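Local coordinates for protein ornithine decarboxylase (Entamoeba histolytica, PDB 4AIB) that probably catalyses the decarboxylation of L-ornithine to putrescine as a pyridoxal 5'-phosphate-dependent homodimer, the single step from ornithine to putrescine, at residues L219-G224 / R253-P258; H274-R279 / L345-P350. All blocks are in the same frame, centred on the assembly; numbering follows the deposited sequence.

Overall arrangement
Contact 1 and contact 2 lie on opposite sides of the chain's centre, with nearest atoms about 29 Å apart. They share no strand. Contact 1 is core: it pairs two neighbouring strands of the parallel barrel sheet, and nine of its twelve touching residues are buried. Contact 2 is smaller and only partly buried. It links two strands of the mixed sheet that are not paired with each other: a side chain of strand 267-281 meets the loop after strand 341-346. Backbone hydrogen bonds, apolar packing and two close carboxylates make contact 1. One lysine-to-carbonyl bond and a proline make contact 2. The second subunit touches contact 2, while contact 1 is held within its own chain.

Contact 1 (L219-G224 / R253-P258); sequences LIDIGG and RFIAEP
Strands 219-221 and 253-256 run parallel, their axes 24° apart. Ile220 N donates to Arg253 O at 3.0 Å, nearly along the C=O axis. Ile220 O accepts from Ile255 N, and Ile255 O accepts from Ile222 N, so Ile220 and Ile255 each use both N-H and carbonyl across the pair. Past the strands, Glu257 N donates to Gly223 O at 2.7 Å from well above the carbonyl plane.

Leu219, Asp221 and Ile255 share one face of the sheet. Leu219 sends CD1 to Ile255 CG1, and the two side chains cross at about a right angle. On the other face Ile220 and Phe254 lie alongside each other, pointing the same way. Ile220 CB is 3.5 Å from Phe254 CD1, and Phe248 packs edge-to-face with that ring.

Asp221 has CG anti to its backbone N (chi1 -161°). Its CB rests against Ile255 CG1 and CD1. Its CG lies near Glu257 CG. OD1 also rests against Glu257 CG, and takes Gly223 N at 3.0 Å on the anti lone pair, forming an Asx turn. OD2 lies 3.4 Å from Ile255 CD1 and 2.9 Å from Glu257 OE2. The two carboxylates are like-charged groups held close, their planes 83° apart, which may raise the pKa of one of them. Asp76 brings a third carboxylate close to Glu257, which may add to this.

The pairing closes a beta-alpha-beta unit through helix 232-245. Such units build the TIM-type barrel of class-II decarboxylases. Gly223 and Gly224 belong to the glycine-rich turn after the strand, which in relatives binds the cofactor phosphate. The Glu257 side chain is about 9 Å from that of Lys57, the predicted pyridoxal phosphate lysine. As in relatives, Glu257 probably faces the pyridine nitrogen of the cofactor.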
loop_
_atom_site.group_PDB
_atom_site.type_symbol
_atom_site.label_atom_id
_atom_site.label_comp_id
_atom_site.label_asym_id
_atom_site.label_seq_id
_atom_site.Cartn_x
_atom_site.Cartn_y
_atom_site.Cartn_z
ATOM N N LEU A 219 4.378 -34.412 -1.921
ATOM C CA LEU A 219 3.539 -33.218 -1.950
ATOM C C LEU A 219 3.755 -32.372 -3.202
ATOM O O LEU A 219 4.882 -32.007 -3.531
ATOM C CB LEU A 219 3.761 -32.380 -0.684
ATOM C CG LEU A 219 2.731 -31.309 -0.306
ATOM C CD1 LEU A 219 1.367 -31.917 -0.012
ATOM C CD2 LEU A 219 3.225 -30.515 0.893
ATOM N N ILE A 220 2.658 -32.077 -3.896
ATOM C CA ILE A 220 2.685 -31.195 -5.059
ATOM C C ILE A 220 1.778 -29.992 -4.805
ATOM O O ILE A 220 0.558 -30.135 -4.668
ATOM C CB ILE A 220 2.272 -31.931 -6.360
ATOM C CG1 ILE A 220 3.191 -33.135 -6.643
ATOM C CG2 ILE A 220 2.223 -30.976 -7.550
ATOM C CD1 ILE A 220 4.657 -32.805 -6.858
ATOM N N ASP A 221 2.393 -28.814 -4.723
ATOM C CA ASP A 221 1.667 -27.563 -4.531
ATOM C C ASP A 221 1.524 -26.849 -5.870
ATOM O O ASP A 221 2.489 -26.286 -6.396
ATOM C CB ASP A 221 2.384 -26.671 -3.511
ATOM C CG ASP A 221 1.482 -25.590 -2.928
ATOM O OD1 ASP A 221 0.595 -25.076 -3.645
ATOM O OD2 ASP A 221 1.669 -25.246 -1.741
ATOM N N ILE A 222 0.310 -26.875 -6.414
ATOM C CA ILE A 222 0.037 -26.277 -7.723
ATOM C C ILE A 222 -0.076 -24.749 -7.668
ATOM O O ILE A 222 -0.223 -24.090 -8.704
ATOM C CB ILE A 222 -1.200 -26.908 -8.409
ATOM C CG1 ILE A 222 -2.459 -26.728 -7.553
ATOM C CG2 ILE A 222 -0.942 -28.379 -8.711
ATOM C CD1 ILE A 222 -3.753 -26.982 -8.296
ATOM N N GLY A 223 -0.002 -24.203 -6.456
ATOM C CA GLY A 223 0.024 -22.759 -6.237
ATOM C C GLY A 223 -1.332 -22.090 -6.307
ATOM O O GLY A 223 -2.362 -22.715 -6.042
ATOM N N GLY A 224 -1.322 -20.809 -6.665
ATOM C CA GLY A 224 -2.543 -20.018 -6.770
ATOM C C GLY A 224 -2.835 -19.568 -8.188
ATOM O O GLY A 224 -2.498 -20.260 -9.153
ATOM N N ARG A 253 0.382 -36.496 -2.536
ATOM C CA ARG A 253 -0.820 -35.717 -2.248
ATOM C C ARG A 253 -0.725 -34.332 -2.887
ATOM O O ARG A 253 0.374 -33.813 -3.106
ATOM C CB ARG A 253 -1.046 -35.597 -0.735
ATOM C CG ARG A 253 -1.223 -36.925 -0.008
ATOM C CD ARG A 253 -2.527 -37.618 -0.381
ATOM N NE ARG A 253 -2.584 -38.990 0.124
ATOM C CZ ARG A 253 -2.194 -40.066 -0.556
ATOM N NH1 ARG A 253 -1.710 -39.953 -1.787
ATOM N NH2 ARG A 253 -2.291 -41.267 -0.002
ATOM N N PHE A 254 -1.878 -33.737 -3.178
ATOM C CA PHE A 254 -1.923 -32.477 -3.916
ATOM C C PHE A 254 -2.596 -31.352 -3.137
ATOM O O PHE A 254 -3.715 -31.501 -2.643
ATOM C CB PHE A 254 -2.612 -32.675 -5.271
ATOM C CG PHE A 254 -1.957 -33.714 -6.137
ATOM C CD1 PHE A 254 -0.875 -33.384 -6.946
ATOM C CD2 PHE A 254 -2.421 -35.025 -6.146
ATOM C CE1 PHE A 254 -0.263 -34.340 -7.740
ATOM C CE2 PHE A 254 -1.816 -35.988 -6.941
ATOM C CZ PHE A 254 -0.737 -35.644 -7.740
ATOM N N ILE A 255 -1.894 -30.228 -3.027
ATOM C CA ILE A 255 -2.443 -29.030 -2.395
ATOM C C ILE A 255 -2.377 -27.831 -3.340
ATOM O O ILE A 255 -1.610 -27.832 -4.306
ATOM C CB ILE A 255 -1.757 -28.697 -1.047
ATOM C CG1 ILE A 255 -0.233 -28.583 -1.209
ATOM C CG2 ILE A 255 -2.134 -29.727 0.013
ATOM C CD1 ILE A 255 0.467 -27.910 -0.047
ATOM N N ALA A 256 -3.202 -26.824 -3.060
ATOM C CA ALA A 256 -3.219 -25.583 -3.828
ATOM C C ALA A 256 -3.137 -24.384 -2.888
ATOM O O ALA A 256 -3.312 -24.530 -1.678
ATOM C CB ALA A 256 -4.474 -25.507 -4.682
ATOM N N GLU A 257 -2.875 -23.204 -3.448
ATOM C CA GLU A 257 -2.787 -21.972 -2.661
ATOM C C GLU A 257 -3.780 -20.896 -3.135
ATOM O O GLU A 257 -3.365 -19.796 -3.515
ATOM C CB GLU A 257 -1.354 -21.419 -2.688
ATOM C CG GLU A 257 -0.298 -22.309 -2.047
ATOM C CD GLU A 257 1.121 -21.804 -2.275
ATOM O OE1 GLU A 257 1.299 -20.814 -3.019
ATOM O OE2 GLU A 257 2.068 -22.397 -1.713
ATOM N N PRO A 258 -5.096 -21.197 -3.100
ATOM C CA PRO A 258 -6.043 -20.211 -3.615
ATOM C C PRO A 258 -6.343 -19.104 -2.603
ATOM O O PRO A 258 -6.781 -19.380 -1.483
ATOM C CB PRO A 258 -7.296 -21.044 -3.907
ATOM C CG PRO A 258 -7.178 -22.270 -3.058
ATOM C CD PRO A 258 -5.789 -22.347 -2.489
#

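Contact 2 (H274-R279 / L345-P350); sequences HGKRVR and LPEMEP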
loop_
_atom_site.group_PDB
_atom_site.type_symbol
_atom_site.label_atom_id
_atom_site.label_comp_id
_atom_site.label_asym_id
_atom_site.label_seq_id
_atom_site.Cartn_x
_atom_site.Cartn_y
_atom_site.Cartn_z
ATOM N N HIS A 274 -18.926 11.522 0.567
ATOM C CA HIS A 274 -18.630 12.785 1.241
ATOM C C HIS A 274 -17.977 13.779 0.313
ATOM O O HIS A 274 -17.019 14.463 0.684
ATOM C CB HIS A 274 -17.794 12.548 2.501
ATOM C CG HIS A 274 -16.477 11.849 2.247
ATOM N ND1 HIS A 274 -15.336 12.520 2.014
ATOM C CD2 HIS A 274 -16.153 10.494 2.204
ATOM C CE1 HIS A 274 -14.330 11.645 1.829
ATOM N NE2 HIS A 274 -14.831 10.405 1.944
ATOM N N GLY A 275 -18.506 13.874 -0.906
ATOM C CA GLY A 275 -17.991 14.809 -1.903
ATOM C C GLY A 275 -18.600 14.649 -3.284
ATOM O O GLY A 275 -18.810 13.528 -3.756
ATOM N N LYS A 276 -18.874 15.779 -3.935
ATOM C CA LYS A 276 -19.466 15.784 -5.272
ATOM C C LYS A 276 -18.992 16.971 -6.109
ATOM O O LYS A 276 -18.836 18.082 -5.597
ATOM C CB LYS A 276 -20.996 15.781 -5.181
ATOM C CG LYS A 276 -21.700 15.399 -6.476
ATOM C CD LYS A 276 -23.202 15.242 -6.291
ATOM C CE LYS A 276 -23.942 16.566 -6.395
ATOM N NZ LYS A 276 -25.418 16.375 -6.328
ATOM N N ARG A 277 -18.765 16.721 -7.398
ATOM C CA ARG A 277 -18.406 17.768 -8.349
ATOM C C ARG A 277 -19.041 17.508 -9.716
ATOM O O ARG A 277 -18.736 16.512 -10.375
ATOM C CB ARG A 277 -16.881 17.899 -8.470
ATOM C CG ARG A 277 -16.421 18.982 -9.436
ATOM C CD ARG A 277 -14.972 19.381 -9.201
ATOM N NE ARG A 277 -14.027 18.320 -9.548
ATOM C CZ ARG A 277 -12.703 18.456 -9.530
ATOM N NH1 ARG A 277 -12.150 19.614 -9.185
ATOM N NH2 ARG A 277 -11.925 17.434 -9.860
ATOM N N VAL A 278 -19.930 18.410 -10.124
ATOM C CA VAL A 278 -20.573 18.334 -11.434
ATOM C C VAL A 278 -19.724 19.086 -12.456
ATOM O O VAL A 278 -19.423 20.269 -12.277
ATOM C CB VAL A 278 -22.014 18.897 -11.402
ATOM C CG1 VAL A 278 -22.650 18.846 -12.785
ATOM C CG2 VAL A 278 -22.868 18.129 -10.402
ATOM N N ARG A 279 -19.338 18.389 -13.521
ATOM C CA ARG A 279 -18.467 18.957 -14.545
ATOM C C ARG A 279 -18.962 18.609 -15.947
ATOM O O ARG A 279 -18.846 17.466 -16.394
ATOM C CB ARG A 279 -17.025 18.479 -14.332
ATOM C CG ARG A 279 -16.006 19.022 -15.322
ATOM C CD ARG A 279 -14.589 18.784 -14.827
ATOM N NE ARG A 279 -14.225 19.719 -13.763
ATOM C CZ ARG A 279 -13.142 19.618 -12.996
ATOM N NH1 ARG A 279 -12.292 18.610 -13.155
ATOM N NH2 ARG A 279 -12.910 20.530 -12.061
ATOM N N LEU A 345 -23.827 5.766 -13.403
ATOM C CA LEU A 345 -24.581 5.870 -12.151
ATOM C C LEU A 345 -25.553 7.051 -12.149
ATOM O O LEU A 345 -25.275 8.080 -12.763
ATOM C CB LEU A 345 -23.622 5.995 -10.961
ATOM C CG LEU A 345 -22.984 4.720 -10.403
ATOM C CD1 LEU A 345 -21.736 5.063 -9.607
ATOM C CD2 LEU A 345 -23.968 3.934 -9.548
ATOM N N PRO A 346 -26.696 6.910 -11.445
ATOM C CA PRO A 346 -27.626 8.037 -11.321
ATOM C C PRO A 346 -27.043 9.139 -10.436
ATOM O O PRO A 346 -26.123 8.875 -9.658
ATOM C CB PRO A 346 -28.850 7.408 -10.651
ATOM C CG PRO A 346 -28.311 6.246 -9.891
ATOM C CD PRO A 346 -27.176 5.718 -10.720
ATOM N N GLU A 347 -27.565 10.357 -10.565
ATOM C CA GLU A 347 -27.104 11.483 -9.754
ATOM C C GLU A 347 -27.349 11.202 -8.274
ATOM O O GLU A 347 -28.470 10.888 -7.868
ATOM C CB GLU A 347 -27.789 12.787 -10.178
ATOM C CG GLU A 347 -27.163 14.040 -9.575
ATOM C CD GLU A 347 -27.959 15.303 -9.858
ATOM O OE1 GLU A 347 -29.207 15.244 -9.866
ATOM O OE2 GLU A 347 -27.330 16.363 -10.062
ATOM N N MET A 348 -26.287 11.309 -7.481
ATOM C CA MET A 348 -26.339 10.971 -6.063
ATOM C C MET A 348 -26.144 12.191 -5.169
ATOM O O MET A 348 -25.543 13.185 -5.579
ATOM C CB MET A 348 -25.300 9.897 -5.733
ATOM C CG MET A 348 -25.606 8.534 -6.334
ATOM S SD MET A 348 -24.346 7.292 -5.988
ATOM C CE MET A 348 -23.031 7.795 -7.097
ATOM N N GLU A 349 -26.663 12.101 -3.947
ATOM C CA GLU A 349 -26.540 13.162 -2.956
ATOM C C GLU A 349 -25.666 12.683 -1.795
ATOM O O GLU A 349 -26.017 11.715 -1.115
ATOM C CB GLU A 349 -27.926 13.584 -2.457
ATOM C CG GLU A 349 -27.938 14.792 -1.531
ATOM C CD GLU A 349 -29.339 15.176 -1.086
ATOM O OE1 GLU A 349 -30.195 15.441 -1.957
ATOM O OE2 GLU A 349 -29.581 15.220 0.139
ATOM N N PRO A 350 -24.517 13.352 -1.574
ATOM C CA PRO A 350 -23.595 12.981 -0.496
ATOM C C PRO A 350 -24.235 13.137 0.881
ATOM O O PRO A 350 -24.814 14.183 1.185
ATOM C CB PRO A 350 -22.432 13.969 -0.664
ATOM C CG PRO A 350 -22.530 14.447 -2.071
ATOM C CD PRO A 350 -23.998 14.479 -2.368
#
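The guanidinium groups of Arg277 and Arg279 on strand 267-281 overlap at their rims, with planes clearly tilted. Arg279 NH2 sits 3.0 Å above the plane of the Arg277 guanidinium, offset toward its rim. In return Arg277 NE lies over a face of the Arg279 group. Neither arginine touches segment 345-350. Their like charges are probably offset by acids: Arg277 forms salt bridges with Glu288 and with Asp122 of the second subunit, and Arg279 with Glu164 of the second subunit. His274 O takes a hydrogen bond from Lys129 NZ of the second subunit, so this strand lies at the dimer interface of the beta domain, and only the dimer is active.

Lys276 carries the contact itself. Its CG is anti to the backbone N (chi1 -164°), and the chain bends at chi3 (85°). CB meets Pro350 CG at 3.7 Å, the two side chains crossing at about a right angle. CD then passes Met348 O. The tip turns to the same carbonyl, where NZ donates to Met348 O at 3.3 Å, in the carbonyl plane. The Glu347 side chain crosses that of Lys276 at about a right angle, and its OE2 stays 4.2 Å from Lys276 NZ, beyond a salt bridge. Its charge would still favour the ammonium group. Pro350 also lays CB against Gly275 N at 3.9 Å.

The loop after strand 341-346 is thus tied to strand 267-281, whose neighbour 284-291 touches Lys276 through Ile287 and Tyr289.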